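PDB 4JXR: acetyltransferase from Sinorhizobium meliloti, which probably transfers the acetyl group of acetyl-CoA, which it binds, to an acceptor, as a GNAT-family enzyme classed with the phosphinothricin acetyltransferases. Local coordinates for residues 5-16 against 56-66. Sequence-based numbering, arbitrary orientation. Where two conformers were deposited one is given.
Sequences TLRDAVAADLRS and YVVALDERGAV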
# COMPACT_ATOMS: atom_id res chain seq x y z
N THR A 5 -16.09 17.31 19.81
CA THR A 5 -14.97 17.97 20.45
C THR A 5 -13.70 17.28 20.02
O THR A 5 -13.44 16.16 20.45
CB THR A 5 -15.13 17.94 21.97
OG1 THR A 5 -16.41 18.52 22.34
CG2 THR A 5 -14.01 18.64 22.63
N LEU A 6 -12.92 17.94 19.18
CA LEU A 6 -11.70 17.38 18.68
C LEU A 6 -10.53 18.19 19.15
O LEU A 6 -10.64 19.42 19.39
CB LEU A 6 -11.68 17.41 17.13
CG LEU A 6 -12.84 16.80 16.40
CD1 LEU A 6 -12.54 16.77 14.92
CD2 LEU A 6 -13.22 15.43 16.90
N ARG A 7 -9.36 17.58 19.25
CA ARG A 7 -8.12 18.29 19.43
C ARG A 7 -6.98 17.39 18.94
O ARG A 7 -7.17 16.18 18.76
CB ARG A 7 -7.90 18.72 20.91
CG ARG A 7 -7.83 17.53 21.87
CD ARG A 7 -7.20 17.92 23.19
NE ARG A 7 -7.27 16.89 24.21
CZ ARG A 7 -6.54 15.77 24.19
NH1 ARG A 7 -5.56 15.58 23.31
NH2 ARG A 7 -6.72 14.85 25.12
N ASP A 8 -5.79 17.95 18.80
CA ASP A 8 -4.69 17.15 18.42
C ASP A 8 -4.31 16.17 19.50
O ASP A 8 -4.39 16.47 20.72
CB ASP A 8 -3.48 18.00 18.02
CG ASP A 8 -3.60 18.50 16.58
OD1 ASP A 8 -4.73 18.63 16.10
OD2 ASP A 8 -2.55 18.71 15.96
N ALA A 9 -3.88 14.98 19.11
CA ALA A 9 -3.41 13.99 20.05
C ALA A 9 -2.10 14.40 20.67
O ALA A 9 -1.24 14.99 20.01
CB ALA A 9 -3.22 12.67 19.29
N VAL A 10 -1.89 13.98 21.91
CA VAL A 10 -0.63 14.16 22.62
C VAL A 10 -0.23 12.83 23.19
O VAL A 10 -1.03 11.87 23.30
CB VAL A 10 -0.74 15.27 23.71
CG1 VAL A 10 -1.00 16.62 23.05
CG2 VAL A 10 -1.77 14.93 24.73
N ALA A 11 0.99 12.76 23.73
CA ALA A 11 1.48 11.52 24.31
C ALA A 11 0.59 10.94 25.37
O ALA A 11 0.42 9.74 25.48
CB ALA A 11 2.91 11.69 24.82
N ALA A 12 -0.04 11.82 26.19
CA ALA A 12 -0.93 11.39 27.25
C ALA A 12 -2.19 10.70 26.76
O ALA A 12 -2.86 10.08 27.56
CB ALA A 12 -1.31 12.56 28.14
N ASP A 13 -2.47 10.74 25.43
CA ASP A 13 -3.63 10.05 24.88
C ASP A 13 -3.34 8.62 24.45
O ASP A 13 -4.27 7.92 24.05
CB ASP A 13 -4.13 10.83 23.67
CG ASP A 13 -4.56 12.22 23.97
OD1 ASP A 13 -5.17 12.46 25.07
OD2 ASP A 13 -4.35 13.12 23.13
N LEU A 14 -2.07 8.20 24.50
CA LEU A 14 -1.72 6.91 23.91
C LEU A 14 -2.38 5.71 24.56
O LEU A 14 -2.64 4.72 23.87
CB LEU A 14 -0.18 6.74 23.78
CG LEU A 14 0.48 6.96 22.41
CD1 LEU A 14 -0.03 5.99 21.33
CD2 LEU A 14 0.15 8.40 22.08
N ARG A 15 -2.58 5.76 25.87
CA ARG A 15 -3.23 4.63 26.51
C ARG A 15 -4.64 4.38 25.95
O ARG A 15 -5.03 3.25 25.61
CB ARG A 15 -3.24 4.83 28.03
CG ARG A 15 -3.75 3.62 28.76
CD ARG A 15 -3.41 3.73 30.24
NE ARG A 15 -3.66 2.50 30.96
CZ ARG A 15 -4.75 2.31 31.70
NH1 ARG A 15 -5.61 3.28 31.88
NH2 ARG A 15 -4.92 1.14 32.28
N SER A 16 -5.41 5.48 25.85
CA SER A 16 -6.74 5.40 25.29
C SER A 16 -6.74 5.02 23.81
O SER A 16 -7.56 4.18 23.40
CB SER A 16 -7.46 6.73 25.44
OG SER A 16 -7.67 7.10 26.83
N TYR A 56 -2.71 14.19 13.62
CA TYR A 56 -3.13 13.05 14.44
C TYR A 56 -4.02 13.64 15.53
O TYR A 56 -3.55 14.48 16.33
CB TYR A 56 -1.89 12.34 14.99
CG TYR A 56 -2.08 10.93 15.51
CD1 TYR A 56 -3.14 10.58 16.36
CD2 TYR A 56 -1.20 9.93 15.19
CE1 TYR A 56 -3.26 9.29 16.85
CE2 TYR A 56 -1.30 8.65 15.67
CZ TYR A 56 -2.34 8.34 16.55
OH TYR A 56 -2.49 7.07 17.09
N VAL A 57 -5.30 13.29 15.53
CA VAL A 57 -6.30 13.94 16.33
C VAL A 57 -7.14 12.95 17.13
O VAL A 57 -7.21 11.76 16.81
CB VAL A 57 -7.20 14.85 15.43
CG1 VAL A 57 -6.36 15.87 14.62
CG2 VAL A 57 -8.03 14.06 14.49
N VAL A 58 -7.72 13.46 18.19
CA VAL A 58 -8.63 12.69 19.02
C VAL A 58 -9.98 13.40 19.10
O VAL A 58 -10.08 14.62 18.98
CB VAL A 58 -8.09 12.44 20.43
CG1 VAL A 58 -6.87 11.53 20.39
CG2 VAL A 58 -7.74 13.75 21.15
N ALA A 59 -11.00 12.58 19.35
CA ALA A 59 -12.35 13.03 19.71
C ALA A 59 -12.57 12.73 21.19
O ALA A 59 -12.18 11.67 21.67
CB ALA A 59 -13.41 12.32 18.89
N LEU A 60 -13.19 13.68 21.86
CA LEU A 60 -13.41 13.61 23.30
C LEU A 60 -14.87 13.57 23.64
O LEU A 60 -15.71 14.16 22.98
CB LEU A 60 -12.88 14.89 23.95
CG LEU A 60 -11.44 15.29 23.63
CD1 LEU A 60 -11.06 16.57 24.38
CD2 LEU A 60 -10.43 14.17 23.88
N ASP A 61 -15.18 12.88 24.73
CA ASP A 61 -16.51 12.98 25.33
C ASP A 61 -16.63 14.25 26.16
O ASP A 61 -15.72 15.05 26.23
CB ASP A 61 -16.84 11.67 26.09
CG ASP A 61 -16.11 11.52 27.46
OD1 ASP A 61 -15.49 12.47 27.91
OD2 ASP A 61 -16.18 10.41 28.05
N GLU A 62 -17.78 14.42 26.81
CA GLU A 62 -18.12 15.67 27.52
C GLU A 62 -17.22 15.90 28.73
O GLU A 62 -17.12 17.03 29.23
CB GLU A 62 -19.60 15.68 27.93
CG GLU A 62 -20.04 14.49 28.77
CD GLU A 62 -21.52 14.50 29.09
OE1 GLU A 62 -22.26 15.36 28.56
OE2 GLU A 62 -21.95 13.63 29.88
N ARG A 63 -16.62 14.84 29.24
CA ARG A 63 -15.67 14.91 30.34
C ARG A 63 -14.22 14.99 29.91
O ARG A 63 -13.33 14.99 30.74
CB ARG A 63 -15.84 13.70 31.22
CG ARG A 63 -17.27 13.62 31.76
CD ARG A 63 -17.35 13.11 33.19
NE ARG A 63 -18.73 13.21 33.66
CZ ARG A 63 -19.27 14.28 34.27
NH1 ARG A 63 -18.55 15.37 34.52
NH2 ARG A 63 -20.52 14.23 34.63
N GLY A 64 -13.96 15.02 28.60
CA GLY A 64 -12.60 15.12 28.10
C GLY A 64 -11.89 13.80 27.84
O GLY A 64 -10.72 13.81 27.50
N ALA A 65 -12.55 12.66 28.02
CA ALA A 65 -11.93 11.37 27.76
C ALA A 65 -11.88 11.12 26.24
O ALA A 65 -12.82 11.43 25.52
CB ALA A 65 -12.70 10.22 28.39
N VAL A 66 -10.80 10.49 25.79
CA VAL A 66 -10.66 10.14 24.37
C VAL A 66 -11.56 9.00 24.03
O VAL A 66 -11.47 7.93 24.64
CB VAL A 66 -9.20 9.77 24.09
CG1 VAL A 66 -9.04 9.17 22.71
CG2 VAL A 66 -8.30 11.00 24.26
O HOH W 1 -16.55 14.47 20.31
O HOH W 2 -17.74 16.00 23.52
O HOH W 3 -8.71 15.54 27.22
O HOH W 4 -1.27 16.38 15.05
O HOH W 5 -0.41 15.13 17.37
O HOH W 6 -8.61 9.87 27.61
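Asp13 OD2 takes two donors: NH1 of Arg7, 2.7 Å away and on its syn lone pair, and the backbone N of Val10, which comes from above the carboxylate plane. Arg7 NH2 meets the other oxygen, Asp13 OD1, at 2.8 Å with a straight N-H...O angle of 179°, so the guanidinium meets the carboxylate end-on in a salt bridge, both oxygens close to the guanidinium plane, two nitrogens to two oxygens, which fixes its rotation. NH1 also reaches the carbonyl of Asp8, and a water links NH2 to the carbonyl O of Gly64. Val58 packs against this ion pair from the neighbouring strand. Its CG2 packs over one guanidinium face, 3.6 Å from Arg7 NH1, while Leu60 CD1 touches Arg7 NE and Val66 CG2 sits 3.5 Å from Asp13 OD1. Arg7 reaches this place because CG stands between its backbone N and carbonyl carbon (chi1 61°) and the chain then runs extended to NE, side by side with Val58. Ala9 CB touches Tyr56 CD1 at 3.6 Å and, at about a right angle to that, Val58 CG1.

The backbones of residues 5-8 and 56-60 pair antiparallel. Arg7 and Val58 form a hydrogen-bonded pair, with Val58 N 2.8 Å from Arg7 O, and Ala9 N continues the pairing to Tyr56 O. On the opposite face of the sheet Leu6 CD2 rests on Ala59 CB at 3.7 Å. Past this pairing, Ser16 CB in helix 14-27 meets Val66 CB at the start of strand 66-74, and a water joins Ser16 OG to Val66 N.

Strand 5-8 is an outermost strand of the mixed GNAT sheet within this chain, and 56-60 joins it to strand 66-74. Leu6 and Ala59 face helix 100-115, whose Arg111 forms a salt bridge with Asp8 OD1; the side chain of Ala59 lies about 6 Å from that of Leu91, an acetyl-CoA-binding residue. Tyr56 and Val66 pack on helix 14-27.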